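Penicillin-binding protein (Bacillus halodurans, PDB 3TG9) belongs to the beta-lactamase family of serine enzymes and probably binds penicillin and related beta-lactams, as other penicillin-binding proteins do. Local coordinates at residues T112-F115 / E116-W119; D269-Y273 / G274-K278. One frame throughout, in Å; residues are numbered along the deposited sequence.

Contact 1 (T112-F115 / E116-W119); sequences TDDF and EDLW
A turn of the chain, with helical backbone angles at 116-118, in the long loop between helices 93-98 and 155-168 brings Phe-115 and Trp-119 together in a T-shaped (edge-to-face) stack. The edge of the indole is directed at the face of the phenyl ring, the planes standing at 83° with Trp-119 CZ2 lying 4.0 Å from Phe-115 CZ. With CG anti to the backbone N, chi1 of -159° sets the phenyl ring against the indole and the Leu-118 side chain, whose CD2 comes obliquely to within 4.2 Å of Phe-115 CD1. Phe-107 stacks edge-to-face on the same ring, which lies near, without touching, the residues of what is probably the SxxK active-site motif.

The turn is wound by bonds between residues three apart. Leu-118 N donates to Phe-115 O over 3.0 Å, approaching from above the carbonyl plane, whereas Asp-117 N makes weak bonds to both Asp-114 O and Asp-114 OD1. Phe-115 O also rests over the indole face that carries Leu-118 CB, though NE1 makes no hydrogen bond to it. Trp-119 NE1 has a weak hydrogen bond to Ser-219 O, and Trp-119 O accepts a hydrogen bond from Tyr-125 OH of the second subunit. The extended Glu-116 side chain forms a salt bridge through OE2 to Lys-214.

At the start of the turn the carboxylate planes of Asp-114 and Asp-117 are nearly parallel, 19° apart, with OD2 of each 4.0 Å from the other, a proximity probably unfavourable if both are charged. Water 1 donates to Asp-114 O at 3.0 Å and, weakly, to Asp-117 OD2.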
loop_
_atom_site.group_PDB
_atom_site.type_symbol
_atom_site.label_atom_id
_atom_site.label_comp_id
_atom_site.label_asym_id
_atom_site.label_seq_id
_atom_site.Cartn_x
_atom_site.Cartn_y
_atom_site.Cartn_z
ATOM N N THR B 112 -11.560 -4.290 -21.829
ATOM C CA THR B 112 -10.354 -3.975 -21.069
ATOM C C THR B 112 -10.148 -4.924 -19.895
ATOM O O THR B 112 -11.103 -5.300 -19.209
ATOM C CB THR B 112 -10.347 -2.510 -20.562
ATOM O OG1 THR B 112 -9.152 -2.271 -19.804
ATOM C CG2 THR B 112 -11.559 -2.232 -19.686
ATOM N N ASP B 113 -8.891 -5.305 -19.680
ATOM C CA ASP B 113 -8.505 -6.151 -18.554
ATOM C C ASP B 113 -7.379 -5.496 -17.763
ATOM O O ASP B 113 -6.759 -6.134 -16.912
ATOM C CB ASP B 113 -8.058 -7.538 -19.038
ATOM C CG ASP B 113 -6.771 -7.492 -19.866
ATOM O OD1 ASP B 113 -6.302 -6.384 -20.204
ATOM O OD2 ASP B 113 -6.228 -8.575 -20.185
ATOM N N ASP B 114 -7.124 -4.220 -18.055
ATOM C CA ASP B 114 -6.010 -3.479 -17.467
ATOM C C ASP B 114 -6.459 -2.659 -16.250
ATOM O O ASP B 114 -6.317 -1.431 -16.221
ATOM C CB ASP B 114 -5.384 -2.571 -18.530
ATOM C CG ASP B 114 -4.005 -2.052 -18.136
ATOM O OD1 ASP B 114 -3.539 -2.334 -17.003
ATOM O OD2 ASP B 114 -3.395 -1.350 -18.976
ATOM N N PHE B 115 -7.002 -3.357 -15.253
ATOM C CA PHE B 115 -7.554 -2.731 -14.049
ATOM C C PHE B 115 -6.569 -1.725 -13.440
ATOM O O PHE B 115 -6.928 -0.574 -13.156
ATOM C CB PHE B 115 -7.959 -3.809 -13.019
ATOM C CG PHE B 115 -8.962 -3.337 -11.990
ATOM C CD1 PHE B 115 -10.279 -3.080 -12.346
ATOM C CD2 PHE B 115 -8.593 -3.161 -10.665
ATOM C CE1 PHE B 115 -11.210 -2.648 -11.402
ATOM C CE2 PHE B 115 -9.519 -2.732 -9.719
ATOM C CZ PHE B 115 -10.830 -2.475 -10.091
ATOM N N GLU B 116 -5.323 -2.144 -13.261
ATOM C CA GLU B 116 -4.348 -1.252 -12.654
ATOM C C GLU B 116 -4.247 0.086 -13.383
ATOM O O GLU B 116 -4.139 1.136 -12.745
ATOM C CB GLU B 116 -2.968 -1.904 -12.534
ATOM C CG GLU B 116 -2.034 -1.121 -11.601
ATOM C CD GLU B 116 -0.759 -1.867 -11.258
ATOM O OE1 GLU B 116 -0.617 -3.040 -11.655
ATOM O OE2 GLU B 116 0.112 -1.274 -10.585
ATOM N N ASP B 117 -4.299 0.057 -14.711
ATOM C CA ASP B 117 -4.102 1.271 -15.505
ATOM C C ASP B 117 -5.157 2.362 -15.268
ATOM O O ASP B 117 -4.981 3.513 -15.691
ATOM C CB ASP B 117 -4.042 0.936 -16.991
ATOM C CG ASP B 117 -3.555 2.101 -17.828
ATOM O OD1 ASP B 117 -2.416 2.569 -17.586
ATOM O OD2 ASP B 117 -4.310 2.547 -18.724
ATOM N N LEU B 118 -6.246 1.994 -14.600
ATOM C CA LEU B 118 -7.304 2.941 -14.261
ATOM C C LEU B 118 -6.819 3.949 -13.230
ATOM O O LEU B 118 -7.308 5.080 -13.158
ATOM C CB LEU B 118 -8.515 2.201 -13.688
ATOM C CG LEU B 118 -9.470 1.489 -14.646
ATOM C CD1 LEU B 118 -8.737 0.470 -15.501
ATOM C CD2 LEU B 118 -10.577 0.830 -13.850
ATOM N N TRP B 119 -5.857 3.525 -12.422
ATOM C CA TRP B 119 -5.400 4.332 -11.301
ATOM C C TRP B 119 -4.089 5.023 -11.598
ATOM O O TRP B 119 -3.424 5.517 -10.695
ATOM C CB TRP B 119 -5.247 3.445 -10.077
ATOM C CG TRP B 119 -6.318 2.461 -10.013
ATOM C CD1 TRP B 119 -6.185 1.111 -9.896
ATOM C CD2 TRP B 119 -7.725 2.724 -10.104
ATOM N NE1 TRP B 119 -7.419 0.516 -9.893
ATOM C CE2 TRP B 119 -8.383 1.483 -10.018
ATOM C CE3 TRP B 119 -8.488 3.892 -10.238
ATOM C CZ2 TRP B 119 -9.775 1.368 -10.071
ATOM C CZ3 TRP B 119 -9.868 3.777 -10.288
ATOM C CH2 TRP B 119 -10.497 2.522 -10.200
HETATM O O HOH W 1 -6.855 0.445 -18.527
#

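Contact 2 (D269-Y273 / G274-K278); sequences DYYGY and GVWIK
Residues 269-271 and 276-278 run antiparallel as the two arms of a beta hairpin, their axes 4.6 Å apart at closest approach and their directions 144° from each other. Tyr-270 and Ile-277 form the hydrogen-bonded pair: Tyr-270 N to Ile-277 O is 2.9 Å, and Ile-277 N to Tyr-270 O is 2.8 Å. Non-hydrogen-bonded pairs flank it, Asp-269 with Lys-278 and Tyr-271 with Trp-276. Beyond the arms, Gly-272 N donates an almost straight bond to Val-275 O, and the chain reverses through Tyr-273 and Gly-274, the latter at a positive phi of 72° that suits glycine.

Tyr-271 and Trp-276 share one face of the hairpin and make an edge-to-face stack. The CD2-CE2 edge of the phenol stands over the middle of the indole, Tyr-271 CD2 being 3.5 Å from Trp-276 CD2. Val-275 O lies over a face of the phenol ring toward its rim, 3.2 Å from Tyr-271 CD2, so the carbonyl that receives the Gly-272 bond also packs on the tyrosine. Further along this face Lys-278 bends at its second and third torsions, which brings NZ round to Asp-269 OD1 at 2.9 Å; the salt bridge uses the syn lone pair of that oxygen. On the other face the CB atoms of Tyr-270 and Ile-277 pack together.

Trp-276 touches Tyr-152, part of a probable active-site pattern. Strand 276-279 is bonded on its far side to strand 284-293, while Tyr-271 bonds to Val-263 in strand 263-266. At the turn, Tyr-273 wedges against helices 93-98 and 252-258, its OH hydrogen-bonded to His-94.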
loop_
_atom_site.group_PDB
_atom_site.type_symbol
_atom_site.label_atom_id
_atom_site.label_comp_id
_atom_site.label_asym_id
_atom_site.label_seq_id
_atom_site.Cartn_x
_atom_site.Cartn_y
_atom_site.Cartn_z
ATOM N N ASP B 269 -25.457 -20.313 -19.176
ATOM C CA ASP B 269 -25.320 -19.215 -18.246
ATOM C C ASP B 269 -26.483 -18.235 -18.275
ATOM O O ASP B 269 -26.831 -17.675 -19.318
ATOM C CB ASP B 269 -23.999 -18.480 -18.487
ATOM C CG ASP B 269 -22.807 -19.391 -18.333
ATOM O OD1 ASP B 269 -22.738 -20.104 -17.307
ATOM O OD2 ASP B 269 -21.950 -19.410 -19.238
ATOM N N TYR B 270 -27.058 -18.029 -17.097
ATOM C CA TYR B 270 -28.080 -17.026 -16.875
ATOM C C TYR B 270 -27.617 -16.144 -15.725
ATOM O O TYR B 270 -26.702 -16.512 -14.998
ATOM C CB TYR B 270 -29.401 -17.707 -16.522
ATOM C CG TYR B 270 -29.898 -18.620 -17.621
ATOM C CD1 TYR B 270 -29.267 -19.831 -17.877
ATOM C CD2 TYR B 270 -30.985 -18.264 -18.413
ATOM C CE1 TYR B 270 -29.704 -20.666 -18.891
ATOM C CE2 TYR B 270 -31.440 -19.101 -19.432
ATOM C CZ TYR B 270 -30.792 -20.299 -19.662
ATOM O OH TYR B 270 -31.214 -21.133 -20.667
ATOM N N TYR B 271 -28.235 -14.979 -15.569
ATOM C CA TYR B 271 -27.927 -14.098 -14.447
ATOM C C TYR B 271 -29.211 -13.801 -13.689
ATOM O O TYR B 271 -30.270 -13.627 -14.297
ATOM C CB TYR B 271 -27.292 -12.797 -14.941
ATOM C CG TYR B 271 -26.416 -12.080 -13.920
ATOM C CD1 TYR B 271 -26.852 -10.919 -13.292
ATOM C CD2 TYR B 271 -25.155 -12.563 -13.602
ATOM C CE1 TYR B 271 -26.058 -10.262 -12.377
ATOM C CE2 TYR B 271 -24.351 -11.911 -12.687
ATOM C CZ TYR B 271 -24.810 -10.763 -12.070
ATOM O OH TYR B 271 -24.011 -10.110 -11.153
ATOM N N GLY B 272 -29.127 -13.775 -12.364
ATOM C CA GLY B 272 -30.269 -13.425 -11.543
ATOM C C GLY B 272 -30.145 -11.977 -11.118
ATOM O O GLY B 272 -29.868 -11.109 -11.936
ATOM N N TYR B 273 -30.369 -11.721 -9.836
ATOM C CA TYR B 273 -30.027 -10.441 -9.245
ATOM C C TYR B 273 -28.668 -10.548 -8.553
ATOM O O TYR B 273 -28.578 -11.004 -7.414
ATOM C CB TYR B 273 -31.090 -10.018 -8.236
ATOM C CG TYR B 273 -32.364 -9.466 -8.837
ATOM C CD1 TYR B 273 -32.404 -9.025 -10.156
ATOM C CD2 TYR B 273 -33.516 -9.350 -8.070
ATOM C CE1 TYR B 273 -33.567 -8.503 -10.699
ATOM C CE2 TYR B 273 -34.679 -8.830 -8.600
ATOM C CZ TYR B 273 -34.701 -8.407 -9.913
ATOM O OH TYR B 273 -35.865 -7.890 -10.434
ATOM N N GLY B 274 -27.611 -10.150 -9.251
ATOM C CA GLY B 274 -26.284 -10.115 -8.663
ATOM C C GLY B 274 -25.675 -11.482 -8.430
ATOM O O GLY B 274 -24.750 -11.629 -7.623
ATOM N N VAL B 275 -26.179 -12.485 -9.141
ATOM C CA VAL B 275 -25.673 -13.843 -8.993
ATOM C C VAL B 275 -25.707 -14.533 -10.367
ATOM O O VAL B 275 -26.544 -14.193 -11.204
ATOM C CB VAL B 275 -26.505 -14.615 -7.936
ATOM C CG1 VAL B 275 -27.943 -14.779 -8.409
ATOM C CG2 VAL B 275 -25.874 -15.965 -7.609
ATOM N N TRP B 276 -24.784 -15.465 -10.609
ATOM C CA TRP B 276 -24.794 -16.273 -11.835
ATOM C C TRP B 276 -25.589 -17.557 -11.628
ATOM O O TRP B 276 -25.615 -18.116 -10.528
ATOM C CB TRP B 276 -23.373 -16.643 -12.264
ATOM C CG TRP B 276 -22.551 -15.492 -12.771
ATOM C CD1 TRP B 276 -21.611 -14.786 -12.080
ATOM C CD2 TRP B 276 -22.595 -14.922 -14.082
ATOM N NE1 TRP B 276 -21.061 -13.812 -12.882
ATOM C CE2 TRP B 276 -21.651 -13.877 -14.117
ATOM C CE3 TRP B 276 -23.336 -15.204 -15.232
ATOM C CZ2 TRP B 276 -21.435 -13.102 -15.261
ATOM C CZ3 TRP B 276 -23.124 -14.435 -16.363
ATOM C CH2 TRP B 276 -22.179 -13.398 -16.371
ATOM N N ILE B 277 -26.237 -18.025 -12.690
ATOM C CA ILE B 277 -27.024 -19.256 -12.621
ATOM C C ILE B 277 -26.624 -20.242 -13.713
ATOM O O ILE B 277 -26.530 -19.884 -14.889
ATOM C CB ILE B 277 -28.524 -18.966 -12.735
ATOM C CG1 ILE B 277 -28.956 -18.013 -11.624
ATOM C CG2 ILE B 277 -29.340 -20.268 -12.689
ATOM C CD1 ILE B 277 -30.349 -17.476 -11.796
ATOM N N LYS B 278 -26.373 -21.482 -13.315
ATOM C CA LYS B 278 -26.056 -22.524 -14.273
ATOM C C LYS B 278 -27.282 -23.397 -14.433
ATOM O O LYS B 278 -27.733 -24.028 -13.478
ATOM C CB LYS B 278 -24.868 -23.354 -13.802
ATOM C CG LYS B 278 -24.307 -24.282 -14.865
ATOM C CD LYS B 278 -23.490 -23.501 -15.892
ATOM C CE LYS B 278 -22.392 -22.702 -15.197
ATOM N NZ LYS B 278 -21.323 -22.311 -16.149
#

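Along the chain the two contacts come in series, with neither crossing the other. Contact 1 closes a tight turn within the loop that leaves helix 93-98 and precedes helix 155-168; contact 2 closes a hairpin much later, after helix 252-258, within the antiparallel sheet. Their centres are about 25 Å apart and their nearest atoms about 14 Å, so they do not touch. Contact 1 lies at the surface and reaches the second subunit, whereas contact 2 is buried and joins the sheet to the helices packed beside its turn. Helix 93-98, which leads into the loop of contact 1, is also a neighbour of contact 2.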